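Local coordinates for protein putative nucleoside-diphosphate-sugar epimerase (Staphylococcus aureus subsp. aureus, PDB 3E48) that is of unknown function but probably binds NAD(P)(H) in a Rossmann-type domain and may act as a nucleoside-diphosphate-sugar epimerase, at residues Pro114-Pro119 with Leu243-His248. Residues are numbered along the deposited sequence; the frame is centred on the assembly and turned at random.
Sequences PFHMSP and LASMYH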
loop_
_atom_site.group_PDB
_atom_site.type_symbol
_atom_site.label_atom_id
_atom_site.label_comp_id
_atom_site.label_asym_id
_atom_site.label_seq_id
_atom_site.Cartn_x
_atom_site.Cartn_y
_atom_site.Cartn_z
ATOM N N PRO B 114 7.981 4.435 -6.659
ATOM C CA PRO B 114 8.568 3.371 -7.478
ATOM C C PRO B 114 9.450 2.362 -6.748
ATOM O O PRO B 114 9.859 1.356 -7.338
ATOM C CB PRO B 114 9.338 4.149 -8.537
ATOM C CG PRO B 114 9.832 5.319 -7.770
ATOM C CD PRO B 114 8.611 5.730 -6.970
ATOM N N PHE B 115 9.754 2.630 -5.480
ATOM C CA PHE B 115 10.574 1.712 -4.695
ATOM C C PHE B 115 9.900 0.340 -4.715
ATOM O O PHE B 115 8.712 0.220 -4.410
ATOM C CB PHE B 115 10.709 2.215 -3.248
ATOM C CG PHE B 115 11.521 1.304 -2.367
ATOM C CD1 PHE B 115 12.733 0.788 -2.815
ATOM C CD2 PHE B 115 11.074 0.959 -1.094
ATOM C CE1 PHE B 115 13.493 -0.060 -2.008
ATOM C CE2 PHE B 115 11.826 0.110 -0.277
ATOM C CZ PHE B 115 13.037 -0.400 -0.736
ATOM N N HIS B 116 10.669 -0.690 -5.060
ATOM C CA HIS B 116 10.153 -2.051 -5.158
ATOM C C HIS B 116 9.405 -2.576 -3.946
ATOM O O HIS B 116 8.549 -3.448 -4.082
ATOM C CB HIS B 116 11.289 -3.015 -5.496
ATOM C CG HIS B 116 11.664 -3.023 -6.945
ATOM N ND1 HIS B 116 11.464 -1.943 -7.775
ATOM C CD2 HIS B 116 12.262 -3.976 -7.701
ATOM C CE1 HIS B 116 11.922 -2.229 -8.984
ATOM N NE2 HIS B 116 12.411 -3.454 -8.964
HETATM N N MSE B 117 9.722 -2.074 -2.758
HETATM C CA MSE B 117 9.022 -2.558 -1.578
HETATM C C MSE B 117 7.852 -1.673 -1.169
HETATM O O MSE B 117 7.220 -1.923 -0.144
HETATM C CB MSE B 117 9.988 -2.718 -0.397
HETATM C CG MSE B 117 11.160 -3.665 -0.660
HETATM SE SE MSE B 117 10.658 -5.405 -1.356
HETATM C CE MSE B 117 9.389 -5.883 0.028
ATOM N N SER B 118 7.537 -0.645 -1.955
ATOM C CA SER B 118 6.414 0.207 -1.567
ATOM C C SER B 118 5.096 -0.578 -1.437
ATOM O O SER B 118 4.307 -0.310 -0.533
ATOM C CB SER B 118 6.244 1.390 -2.539
ATOM O OG SER B 118 5.774 0.980 -3.799
ATOM N N PRO B 119 4.848 -1.568 -2.319
ATOM C CA PRO B 119 3.594 -2.321 -2.196
ATOM C C PRO B 119 3.463 -2.977 -0.818
ATOM O O PRO B 119 2.384 -2.984 -0.220
ATOM C CB PRO B 119 3.695 -3.356 -3.317
ATOM C CG PRO B 119 4.530 -2.659 -4.347
ATOM C CD PRO B 119 5.612 -2.024 -3.496
ATOM N N LEU B 243 17.452 -1.632 -5.314
ATOM C CA LEU B 243 18.229 -0.534 -4.759
ATOM C C LEU B 243 18.125 0.678 -5.682
ATOM O O LEU B 243 17.977 1.811 -5.224
ATOM C CB LEU B 243 19.692 -0.949 -4.607
ATOM C CG LEU B 243 20.567 -0.018 -3.765
ATOM C CD1 LEU B 243 20.043 0.038 -2.331
ATOM C CD2 LEU B 243 21.995 -0.523 -3.788
ATOM N N ALA B 244 18.201 0.435 -6.986
ATOM C CA ALA B 244 18.102 1.517 -7.955
ATOM C C ALA B 244 16.744 2.210 -7.843
ATOM O O ALA B 244 16.664 3.435 -7.884
ATOM C CB ALA B 244 18.302 0.976 -9.373
ATOM N N SER B 245 15.682 1.425 -7.681
ATOM C CA SER B 245 14.336 1.988 -7.579
ATOM C C SER B 245 14.205 2.890 -6.357
ATOM O O SER B 245 13.396 3.824 -6.340
ATOM C CB SER B 245 13.277 0.875 -7.521
ATOM O OG SER B 245 13.216 0.255 -6.247
HETATM N N MSE B 246 15.005 2.616 -5.331
HETATM C CA MSE B 246 14.968 3.421 -4.120
HETATM C C MSE B 246 15.494 4.822 -4.437
HETATM O O MSE B 246 14.862 5.824 -4.102
HETATM C CB MSE B 246 15.806 2.757 -3.020
HETATM C CG MSE B 246 15.645 3.377 -1.641
HETATM SE SE MSE B 246 16.435 2.254 -0.268
HETATM C CE MSE B 246 18.291 2.667 -0.617
ATOM N N TYR B 247 16.642 4.902 -5.101
ATOM C CA TYR B 247 17.185 6.208 -5.447
ATOM C C TYR B 247 16.347 6.877 -6.532
ATOM O O TYR B 247 16.293 8.102 -6.617
ATOM C CB TYR B 247 18.651 6.067 -5.858
ATOM C CG TYR B 247 19.482 5.665 -4.659
ATOM C CD1 TYR B 247 19.701 6.564 -3.615
ATOM C CD2 TYR B 247 19.936 4.355 -4.502
ATOM C CE1 TYR B 247 20.338 6.169 -2.441
ATOM C CE2 TYR B 247 20.574 3.947 -3.329
ATOM C CZ TYR B 247 20.768 4.860 -2.301
ATOM O OH TYR B 247 21.360 4.462 -1.130
ATOM N N HIS B 248 15.676 6.070 -7.349
ATOM C CA HIS B 248 14.821 6.617 -8.392
ATOM C C HIS B 248 13.665 7.351 -7.708
ATOM O O HIS B 248 13.218 8.405 -8.165
ATOM C CB HIS B 248 14.299 5.494 -9.288
ATOM C CG HIS B 248 13.470 5.977 -10.439
ATOM N ND1 HIS B 248 13.890 6.975 -11.291
ATOM C CD2 HIS B 248 12.252 5.587 -10.884
ATOM C CE1 HIS B 248 12.965 7.181 -12.213
ATOM N NE2 HIS B 248 11.962 6.353 -11.989
#
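The loop that leads from strand 100-106 of the Rossmann-type domain into helix 118-131 meets helix 239-251 through P114, F115 and H116, where a serine of the helix accepts a bond from the loop backbone. S245 faces the loop where the two backbones come nearest, its CB 3.5 Å from P114 O. Its OG, set between the backbone N and the carbonyl carbon (chi1 76°), accepts a hydrogen bond from H116 N at 3.0 Å, with an N-H...O angle of 156°. The hydroxyl is also hydrogen-bonded to L242 O, three residues earlier in the same helix, and thus joins the backbones of loop and helix; H116 ND1 lies 3.2 Å from OG.

On one flank F115 and M246 run side by side, pointing the same way. With CG of F115 anti to its backbone N (chi1 179°), CD1 comes to 3.7 Å from M246 CB, while the selenium SE of this selenomethionine sits 4.7 Å from the ring centroid in an oblique Met-aromatic contact. P114 instead crosses H248 at about a right angle, its CG 4.0 Å from CD2 of the imidazole. P114 also packs on S129 of the second subunit, which puts this side of the loop at the interface between the two chains. F115 to S118 form a type I beta turn, closed by S118 N to F115 O, that leads into a helix of the Rossmann-type fold.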